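Local coordinates for protein Rna-directed RNA polymerase (Infectious pancreatic necrosis virus, PDB 3ZED) that probably copies the viral RNA genome as an RNA-directed RNA polymerase, found both free and covalently attached to the genomic RNA, at residues B[168-171]-B[172-176]; B[266-269]-B[270-274]; B[527-530]-B[531-535]. All blocks are in the same frame, centred on the assembly; numbering follows the deposited sequence.

Contact 1 (B[168-171]-B[172-176])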
ATOM      1  N   LEU B 168     -18.404 -10.409   3.848  1.00 45.07           N
ATOM      2  CA  LEU B 168     -18.520 -11.812   3.433  1.00 46.07           C
ATOM      3  C   LEU B 168     -18.668 -11.934   1.905  1.00 50.33           C
ATOM      4  O   LEU B 168     -17.993 -12.773   1.301  1.00 50.45           O
ATOM      5  CB  LEU B 168     -19.683 -12.495   4.171  1.00 47.79           C
ATOM      6  CG  LEU B 168     -19.467 -12.691   5.688  1.00 53.09           C
ATOM      7  CD1 LEU B 168     -20.766 -13.027   6.396  1.00 54.53           C
ATOM      8  CD2 LEU B 168     -18.422 -13.749   5.975  1.00 53.16           C
ATOM      9  N   ASN B 169     -19.500 -11.076   1.288  1.00 45.59           N
ATOM     10  CA  ASN B 169     -19.686 -11.032  -0.162  1.00 45.12           C
ATOM     11  C   ASN B 169     -18.397 -10.597  -0.862  1.00 47.01           C
ATOM     12  O   ASN B 169     -18.092 -11.097  -1.945  1.00 46.00           O
ATOM     13  CB  ASN B 169     -20.828 -10.098  -0.545  1.00 42.17           C
ATOM     14  CG  ASN B 169     -22.164 -10.758  -0.404  1.00 59.66           C
ATOM     15  OD1 ASN B 169     -22.520 -11.652  -1.169  1.00 50.57           O
ATOM     16  ND2 ASN B 169     -22.918 -10.348   0.598  1.00 57.46           N
ATOM     17  N   ARG B 170     -17.627  -9.691  -0.224  1.00 42.02           N
ATOM     18  CA  ARG B 170     -16.325  -9.241  -0.718  1.00 40.02           C
ATOM     19  C   ARG B 170     -15.352 -10.421  -0.789  1.00 44.51           C
ATOM     20  O   ARG B 170     -14.635 -10.560  -1.786  1.00 43.26           O
ATOM     21  CB  ARG B 170     -15.756  -8.125   0.168  1.00 38.31           C
ATOM     22  CG  ARG B 170     -14.382  -7.628  -0.240  1.00 41.03           C
ATOM     23  CD  ARG B 170     -14.401  -6.899  -1.565  1.00 42.10           C
ATOM     24  NE  ARG B 170     -13.091  -6.326  -1.877  1.00 47.05           N
ATOM     25  CZ  ARG B 170     -12.834  -5.605  -2.960  1.00 58.73           C
ATOM     26  NH1 ARG B 170     -13.788  -5.370  -3.853  1.00 49.46           N
ATOM     27  NH2 ARG B 170     -11.615  -5.128  -3.173  1.00 41.08           N
ATOM     28  N   LEU B 171     -15.355 -11.292   0.242  1.00 43.23           N
ATOM     29  CA  LEU B 171     -14.502 -12.483   0.270  1.00 43.40           C
ATOM     30  C   LEU B 171     -14.794 -13.400  -0.935  1.00 46.41           C
ATOM     31  O   LEU B 171     -13.848 -13.892  -1.564  1.00 45.80           O
ATOM     32  CB  LEU B 171     -14.659 -13.254   1.590  1.00 44.89           C
ATOM     33  CG  LEU B 171     -14.051 -12.629   2.858  1.00 49.37           C
ATOM     34  CD1 LEU B 171     -14.325 -13.527   4.059  1.00 51.32           C
ATOM     35  CD2 LEU B 171     -12.535 -12.408   2.720  1.00 49.82           C
ATOM     36  N   LEU B 172     -16.087 -13.580  -1.284  1.00 42.91           N
ATOM     37  CA  LEU B 172     -16.514 -14.376  -2.443  1.00 43.00           C
ATOM     38  C   LEU B 172     -15.962 -13.772  -3.750  1.00 45.76           C
ATOM     39  O   LEU B 172     -15.464 -14.508  -4.593  1.00 46.52           O
ATOM     40  CB  LEU B 172     -18.059 -14.473  -2.530  1.00 43.83           C
ATOM     41  CG  LEU B 172     -18.827 -15.051  -1.331  1.00 50.01           C
ATOM     42  CD1 LEU B 172     -20.295 -15.213  -1.677  1.00 50.32           C
ATOM     43  CD2 LEU B 172     -18.248 -16.387  -0.854  1.00 53.55           C
ATOM     44  N   ALA B 173     -16.051 -12.440  -3.904  1.00 40.50           N
ATOM     45  CA  ALA B 173     -15.539 -11.712  -5.071  1.00 40.05           C
ATOM     46  C   ALA B 173     -13.993 -11.897  -5.200  1.00 44.47           C
ATOM     47  O   ALA B 173     -13.506 -12.156  -6.307  1.00 43.97           O
ATOM     48  CB  ALA B 173     -15.895 -10.242  -4.969  1.00 39.07           C
ATOM     49  N   MET B 174     -13.250 -11.844  -4.061  1.00 40.63           N
ATOM     50  CA  MET B 174     -11.786 -12.059  -4.027  1.00 39.14           C
ATOM     51  C   MET B 174     -11.456 -13.478  -4.483  1.00 42.94           C
ATOM     52  O   MET B 174     -10.583 -13.639  -5.336  1.00 44.54           O
ATOM     53  CB  MET B 174     -11.180 -11.781  -2.635  1.00 41.16           C
ATOM     54  CG  MET B 174     -11.410 -10.359  -2.154  1.00 44.72           C
ATOM     55  SD  MET B 174     -10.742  -9.013  -3.239  1.00 47.82           S
ATOM     56  CE  MET B 174      -9.081  -8.865  -2.588  1.00 42.85           C
ATOM     57  N   LYS B 175     -12.177 -14.500  -3.946  1.00 37.57           N
ATOM     58  CA  LYS B 175     -12.006 -15.900  -4.338  1.00 37.61           C
ATOM     59  C   LYS B 175     -12.292 -16.061  -5.842  1.00 43.95           C
ATOM     60  O   LYS B 175     -11.576 -16.796  -6.515  1.00 46.11           O
ATOM     61  CB  LYS B 175     -12.911 -16.818  -3.490  1.00 39.64           C
ATOM     62  CG  LYS B 175     -12.862 -18.286  -3.914  1.00 46.85           C
ATOM     63  CD  LYS B 175     -13.725 -19.172  -3.034  1.00 52.72           C
ATOM     64  CE  LYS B 175     -13.716 -20.617  -3.493  1.00 66.12           C
ATOM     65  NZ  LYS B 175     -14.713 -20.853  -4.565  1.00 86.92           N
ATOM     66  N   GLY B 176     -13.320 -15.373  -6.341  1.00 41.03           N
ATOM     67  CA  GLY B 176     -13.702 -15.368  -7.750  1.00 41.85           C
ATOM     68  C   GLY B 176     -12.598 -14.873  -8.666  1.00 44.82           C
ATOM     69  O   GLY B 176     -12.346 -15.484  -9.709  1.00 44.75           O
TER
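Between Arg-170 and Met-174 the backbone of helix 164-179 closes an alpha-helical turn, Met-174 N donating to Arg-170 O over 3.0 Å and lying nearly on the line of the carbonyl bond. The neighbouring i to i+4 bonds continue the ladder: Ala-173 N reaches Asn-169 O at 3.1 Å and Lys-175 N binds Leu-171 O, while the bond from Leu-172 N to Leu-168 O is weak. Leu-172 hangs beside this weak rung, with CG 3.6 Å from Leu-168 O and CD1 4.2 Å from Asn-169 OD1. ND2 of the same Asn-169 amide donates to the carbonyl of Ser-165, one turn back along the helix.

The helix is packed into the polymerase on more than one side. Leu-168 and Leu-172 rest on Phe-51 of helix 45-54, whereas Arg-170 and Leu-171 meet Asn-320 of strand 320-323.

Arg-170 and Met-174 also meet through their side chains. Arg-170 runs out with CG trans to its backbone nitrogen and kinks at the next bond (chi2 68°). In Met-174, chi1 of -60° keeps CG beside the backbone nitrogen, 3.3 Å from Arg-170 O. The bend at its chi2 (-59°) then carries the sulfur over one face of the guanidinium, SD lying 3.8 Å from Arg-170 NE.

Contact 2 (B[266-269]-B[270-274])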
ATOM      1  N   LEU B 266       7.772 -11.655  20.539  1.00 63.22           N
ATOM      2  CA  LEU B 266       7.236 -12.609  19.565  1.00 61.76           C
ATOM      3  C   LEU B 266       8.037 -12.632  18.260  1.00 62.97           C
ATOM      4  O   LEU B 266       8.344 -13.729  17.781  1.00 62.55           O
ATOM      5  CB  LEU B 266       5.752 -12.327  19.278  1.00 60.82           C
ATOM      6  CG  LEU B 266       4.756 -12.634  20.408  1.00 67.42           C
ATOM      7  CD1 LEU B 266       3.345 -12.359  19.955  1.00 66.50           C
ATOM      8  CD2 LEU B 266       4.882 -14.107  20.922  1.00 71.73           C
ATOM      9  N   ALA B 267       8.380 -11.441  17.693  1.00 57.40           N
ATOM     10  CA  ALA B 267       9.170 -11.338  16.457  1.00 56.18           C
ATOM     11  C   ALA B 267      10.572 -11.909  16.673  1.00 61.94           C
ATOM     12  O   ALA B 267      11.028 -12.672  15.825  1.00 62.32           O
ATOM     13  CB  ALA B 267       9.244  -9.903  15.965  1.00 55.58           C
ATOM     14  N   ASP B 268      11.212 -11.623  17.838  1.00 59.05           N
ATOM     15  CA  ASP B 268      12.522 -12.170  18.206  1.00 60.59           C
ATOM     16  C   ASP B 268      12.501 -13.691  18.241  1.00 64.63           C
ATOM     17  O   ASP B 268      13.353 -14.338  17.632  1.00 64.84           O
ATOM     18  CB  ASP B 268      12.958 -11.680  19.604  1.00 64.13           C
ATOM     19  CG  ASP B 268      13.600 -10.313  19.709  1.00 72.78           C
ATOM     20  OD1 ASP B 268      13.369  -9.469  18.807  1.00 71.40           O
ATOM     21  OD2 ASP B 268      14.276 -10.060  20.727  1.00 78.33           O
ATOM     22  N   SER B 269      11.533 -14.255  18.984  1.00 61.72           N
ATOM     23  CA  SER B 269      11.397 -15.697  19.188  1.00 63.14           C
ATOM     24  C   SER B 269      11.110 -16.420  17.881  1.00 65.59           C
ATOM     25  O   SER B 269      11.674 -17.485  17.665  1.00 66.30           O
ATOM     26  CB  SER B 269      10.304 -16.000  20.208  1.00 67.60           C
ATOM     27  OG  SER B 269      10.565 -15.377  21.455  1.00 78.67           O
ATOM     28  N   PHE B 270      10.274 -15.833  17.002  1.00 59.69           N
ATOM     29  CA  PHE B 270       9.942 -16.466  15.734  1.00 58.47           C
ATOM     30  C   PHE B 270      11.162 -16.579  14.813  1.00 63.57           C
ATOM     31  O   PHE B 270      11.418 -17.669  14.315  1.00 63.91           O
ATOM     32  CB  PHE B 270       8.790 -15.731  15.009  1.00 57.50           C
ATOM     33  CG  PHE B 270       8.379 -16.396  13.716  1.00 57.36           C
ATOM     34  CD1 PHE B 270       7.788 -17.660  13.719  1.00 60.31           C
ATOM     35  CD2 PHE B 270       8.608 -15.772  12.492  1.00 58.16           C
ATOM     36  CE1 PHE B 270       7.410 -18.278  12.519  1.00 60.91           C
ATOM     37  CE2 PHE B 270       8.229 -16.390  11.287  1.00 60.03           C
ATOM     38  CZ  PHE B 270       7.634 -17.637  11.310  1.00 58.78           C
ATOM     39  N   ILE B 271      11.898 -15.470  14.582  1.00 61.22           N
ATOM     40  CA  ILE B 271      13.068 -15.446  13.693  1.00 61.68           C
ATOM     41  C   ILE B 271      14.223 -16.319  14.278  1.00 69.54           C
ATOM     42  O   ILE B 271      14.896 -17.009  13.505  1.00 69.97           O
ATOM     43  CB  ILE B 271      13.518 -13.982  13.317  1.00 63.39           C
ATOM     44  CG1 ILE B 271      14.494 -13.947  12.109  1.00 63.40           C
ATOM     45  CG2 ILE B 271      14.072 -13.179  14.499  1.00 64.27           C
ATOM     46  CD1 ILE B 271      13.877 -14.309  10.766  1.00 64.39           C
ATOM     47  N   ARG B 272      14.401 -16.328  15.626  1.00 68.42           N
ATOM     48  CA  ARG B 272      15.435 -17.117  16.311  1.00 70.33           C
ATOM     49  C   ARG B 272      15.122 -18.613  16.238  1.00 75.71           C
ATOM     50  O   ARG B 272      16.016 -19.404  15.934  1.00 76.25           O
ATOM     51  CB  ARG B 272      15.577 -16.652  17.770  1.00 71.49           C
ATOM     52  CG  ARG B 272      16.400 -17.568  18.702  1.00 78.50           C
ATOM     53  CD  ARG B 272      16.783 -16.899  20.013  1.00 79.36           C
ATOM     54  NE  ARG B 272      15.654 -16.193  20.623  1.00 87.04           N
ATOM     55  CZ  ARG B 272      15.610 -14.881  20.815  1.00 96.24           C
ATOM     56  NH1 ARG B 272      16.648 -14.118  20.487  1.00 79.06           N
ATOM     57  NH2 ARG B 272      14.537 -14.320  21.359  1.00 84.01           N
ATOM     58  N   ASP B 273      13.851 -18.990  16.506  1.00 73.10           N
ATOM     59  CA  ASP B 273      13.395 -20.387  16.467  1.00 74.00           C
ATOM     60  C   ASP B 273      13.431 -20.933  15.059  1.00 75.74           C
ATOM     61  O   ASP B 273      13.734 -22.104  14.889  1.00 76.90           O
ATOM     62  CB  ASP B 273      11.982 -20.548  17.049  1.00 75.77           C
ATOM     63  CG  ASP B 273      11.885 -20.599  18.564  1.00 90.07           C
ATOM     64  OD1 ASP B 273      12.909 -20.324  19.243  1.00 91.39           O
ATOM     65  OD2 ASP B 273      10.785 -20.903  19.074  1.00 98.12           O
ATOM     66  N   LEU B 274      13.132 -20.091  14.054  1.00 69.49           N
ATOM     67  CA  LEU B 274      13.178 -20.468  12.644  1.00 67.40           C
ATOM     68  C   LEU B 274      14.641 -20.733  12.223  1.00 70.75           C
ATOM     69  O   LEU B 274      14.923 -21.782  11.646  1.00 70.61           O
ATOM     70  CB  LEU B 274      12.531 -19.366  11.792  1.00 65.02           C
ATOM     71  CG  LEU B 274      12.299 -19.625  10.295  1.00 68.87           C
ATOM     72  CD1 LEU B 274      11.380 -20.844  10.059  1.00 69.25           C
ATOM     73  CD2 LEU B 274      11.702 -18.389   9.632  1.00 67.80           C
TER
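Helix 260-278 carries this contact, an i to i+4 turn buried among helices 283-293, 326-340 and 438-452, in which Asp-268 and Arg-272 meet on one flank. Four backbone bonds step through it, the shortest from Asp-273 N to Ser-269 O at 2.9 Å and the straightest from Ile-271 N to Ala-267 O, with 174° at the hydrogen.

Arg-272 curls back over the preceding turn. Its chain is extended as far as CD and bends at chi3 (46°), which brings the guanidinium round with one face over Asp-268 O, 3.9 Å from CZ. NH2 then packs 3.5 Å from Asp-268 CB, but stands 4.3 Å from Asp-268 OD2, too far for a salt bridge; any attraction between the two charges is probably modest. The buried carboxylate has another partner, since OD2 is hydrogen-bonded to the hydroxyl of Ser-222. Ser-269 OG turns back along the helix, to the carbonyl of Val-265.

Carbon groups pack beside the carbonyls on another flank. CG2 of Ile-271 sits 3.4 Å from both Ala-267 O and Asp-268 O, and CB of Phe-270 is as close to Leu-266 O. From there the phenyl ring leads away from the turn to an edge-to-face pairing with Phe-294, while Leu-266 packs on Tyr-251 of the predicted GTP-binding segment. The arrangement is that of an amphipathic alpha helix, its apolar flank packed into the polymerase and its polar, partly exposed flank lined by Ser-269, Arg-272 and Asp-273.

Contact 3 (B[527-530]-B[531-535]); sequences TIVE and AVETA
Thr-534 and Glu-530 meet near the C-terminal part of helix 524-533, in the thumb domain of the polymerase. Ala-531 N to Thr-527 O, Val-532 N to Ile-528 O and Glu-533 N to Val-529 O are ordinary i to i+4 hydrogen bonds, of which the last measures 2.9 Å. The next carbonyl is gripped twice: Glu-530 O accepts Thr-534 N at 2.8 Å and the hydroxyl Thr-534 OG1 at 2.7 Å. The amide lies nearly in line with the carbonyl bond, whereas the hydroxyl comes from above the carbonyl plane. Thr-534 owes the second bond to its chi1 of 59°, which sets OG1 between its own backbone nitrogen and carbonyl carbon. That same hydroxyl also accepts from the backbone N-H of Lys-554, tying this turn to a later part of the chain.

Van der Waals packing divides between two faces. On the buried one, Ile-528 lies against helix 364-377, and Ala-531 and Val-532 join it on Phe-574 of strand 573-578; within the turn, Ala-531 CB is 3.4 Å from Ile-528 O. Towards solvent, Val-529 and Glu-533 run alongside each other and point the same way. The methyl CG1 of Val-529 lies against the carboxylate, 3.6 Å from Glu-533 OE2, an apolar touch on a charged end. Glu-530 and Thr-534 also meet through carbon, their chains set at a slant, with Glu-530 CG 4.0 Å from Thr-534 CG2.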
ATOM      1  N   THR B 527      -7.345  17.423 -26.779  1.00 44.25           N
ATOM      2  CA  THR B 527      -7.784  17.679 -25.388  1.00 41.91           C
ATOM      3  C   THR B 527      -6.773  18.565 -24.646  1.00 45.06           C
ATOM      4  O   THR B 527      -7.211  19.466 -23.937  1.00 44.66           O
ATOM      5  CB  THR B 527      -8.001  16.341 -24.621  1.00 42.78           C
ATOM      6  OG1 THR B 527      -8.885  15.527 -25.375  1.00 41.94           O
ATOM      7  CG2 THR B 527      -8.579  16.530 -23.191  1.00 34.91           C
ATOM      8  N   ILE B 528      -5.435  18.313 -24.801  1.00 41.26           N
ATOM      9  CA  ILE B 528      -4.370  19.115 -24.161  1.00 40.05           C
ATOM     10  C   ILE B 528      -4.387  20.537 -24.760  1.00 45.33           C
ATOM     11  O   ILE B 528      -4.324  21.510 -24.002  1.00 45.75           O
ATOM     12  CB  ILE B 528      -2.977  18.419 -24.257  1.00 41.86           C
ATOM     13  CG1 ILE B 528      -3.019  17.072 -23.485  1.00 40.14           C
ATOM     14  CG2 ILE B 528      -1.854  19.314 -23.700  1.00 42.10           C
ATOM     15  CD1 ILE B 528      -1.875  16.147 -23.746  1.00 40.54           C
ATOM     16  N   VAL B 529      -4.542  20.654 -26.094  1.00 41.89           N
ATOM     17  CA  VAL B 529      -4.623  21.948 -26.797  1.00 41.82           C
ATOM     18  C   VAL B 529      -5.864  22.726 -26.279  1.00 46.30           C
ATOM     19  O   VAL B 529      -5.760  23.918 -25.979  1.00 46.99           O
ATOM     20  CB  VAL B 529      -4.635  21.763 -28.348  1.00 45.45           C
ATOM     21  CG1 VAL B 529      -4.999  23.059 -29.078  1.00 45.12           C
ATOM     22  CG2 VAL B 529      -3.303  21.223 -28.851  1.00 45.53           C
ATOM     23  N   GLU B 530      -7.002  22.032 -26.131  1.00 42.38           N
ATOM     24  CA  GLU B 530      -8.258  22.583 -25.620  1.00 42.21           C
ATOM     25  C   GLU B 530      -8.079  23.074 -24.173  1.00 46.91           C
ATOM     26  O   GLU B 530      -8.529  24.169 -23.857  1.00 48.01           O
ATOM     27  CB  GLU B 530      -9.386  21.528 -25.698  1.00 42.46           C
ATOM     28  CG  GLU B 530     -10.770  22.110 -25.470  1.00 52.36           C
ATOM     29  CD  GLU B 530     -11.920  21.135 -25.297  1.00 78.84           C
ATOM     30  OE1 GLU B 530     -11.742  19.929 -25.586  1.00 87.83           O
ATOM     31  OE2 GLU B 530     -13.015  21.590 -24.894  1.00 75.88           O
ATOM     32  N   ALA B 531      -7.404  22.277 -23.316  1.00 41.89           N
ATOM     33  CA  ALA B 531      -7.120  22.606 -21.915  1.00 40.49           C
ATOM     34  C   ALA B 531      -6.332  23.910 -21.804  1.00 42.84           C
ATOM     35  O   ALA B 531      -6.645  24.749 -20.966  1.00 41.37           O
ATOM     36  CB  ALA B 531      -6.355  21.469 -21.253  1.00 40.35           C
ATOM     37  N   VAL B 532      -5.347  24.102 -22.677  1.00 40.73           N
ATOM     38  CA  VAL B 532      -4.522  25.305 -22.691  1.00 40.48           C
ATOM     39  C   VAL B 532      -5.341  26.492 -23.222  1.00 49.68           C
ATOM     40  O   VAL B 532      -5.289  27.573 -22.632  1.00 50.22           O
ATOM     41  CB  VAL B 532      -3.202  25.103 -23.493  1.00 43.46           C
ATOM     42  CG1 VAL B 532      -2.439  26.427 -23.668  1.00 44.21           C
ATOM     43  CG2 VAL B 532      -2.302  24.053 -22.842  1.00 41.48           C
ATOM     44  N   GLU B 533      -6.095  26.297 -24.318  1.00 48.64           N
ATOM     45  CA  GLU B 533      -6.860  27.371 -24.972  1.00 49.27           C
ATOM     46  C   GLU B 533      -8.080  27.832 -24.173  1.00 50.01           C
ATOM     47  O   GLU B 533      -8.393  29.012 -24.220  1.00 49.17           O
ATOM     48  CB  GLU B 533      -7.276  26.964 -26.391  1.00 51.68           C
ATOM     49  CG  GLU B 533      -6.104  27.082 -27.359  1.00 67.48           C
ATOM     50  CD  GLU B 533      -6.241  26.510 -28.758  1.00 83.78           C
ATOM     51  OE1 GLU B 533      -7.308  25.936 -29.077  1.00 69.02           O
ATOM     52  OE2 GLU B 533      -5.271  26.642 -29.540  1.00 73.01           O
ATOM     53  N   THR B 534      -8.736  26.931 -23.421  1.00 45.63           N
ATOM     54  CA  THR B 534      -9.919  27.271 -22.607  1.00 43.46           C
ATOM     55  C   THR B 534      -9.558  27.742 -21.192  1.00 44.11           C
ATOM     56  O   THR B 534     -10.482  28.082 -20.442  1.00 42.24           O
ATOM     57  CB  THR B 534     -10.894  26.097 -22.508  1.00 43.91           C
ATOM     58  OG1 THR B 534     -10.223  24.977 -21.912  1.00 41.10           O
ATOM     59  CG2 THR B 534     -11.526  25.741 -23.862  1.00 44.86           C
ATOM     60  N   ALA B 535      -8.243  27.702 -20.804  1.00 39.43           N
ATOM     61  CA  ALA B 535      -7.752  28.172 -19.503  1.00 38.68           C
ATOM     62  C   ALA B 535      -8.347  29.564 -19.214  1.00 44.26           C
ATOM     63  O   ALA B 535      -8.277  30.458 -20.064  1.00 44.93           O
ATOM     64  CB  ALA B 535      -6.222  28.249 -19.494  1.00 39.34           C
TER

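Along the chain the three contacts follow in series, each a short stretch of its own helix: contact 1 on helix 164-179, contact 2 on helix 260-278, contact 3 on helix 524-533. None touches another. The centres of contacts 1 and 2 are about 33 Å apart, those of 1 and 3 about 43 Å, and those of 2 and 3 about 59 Å, the last pair on opposite sides of the chain's centre. Contacts 1 and 2 share the palm domain, while contact 3 falls in the thumb domain. They are local turns on three separate helices of one large polymerase chain, with contact 2 alone adjoining the predicted GTP-binding segment.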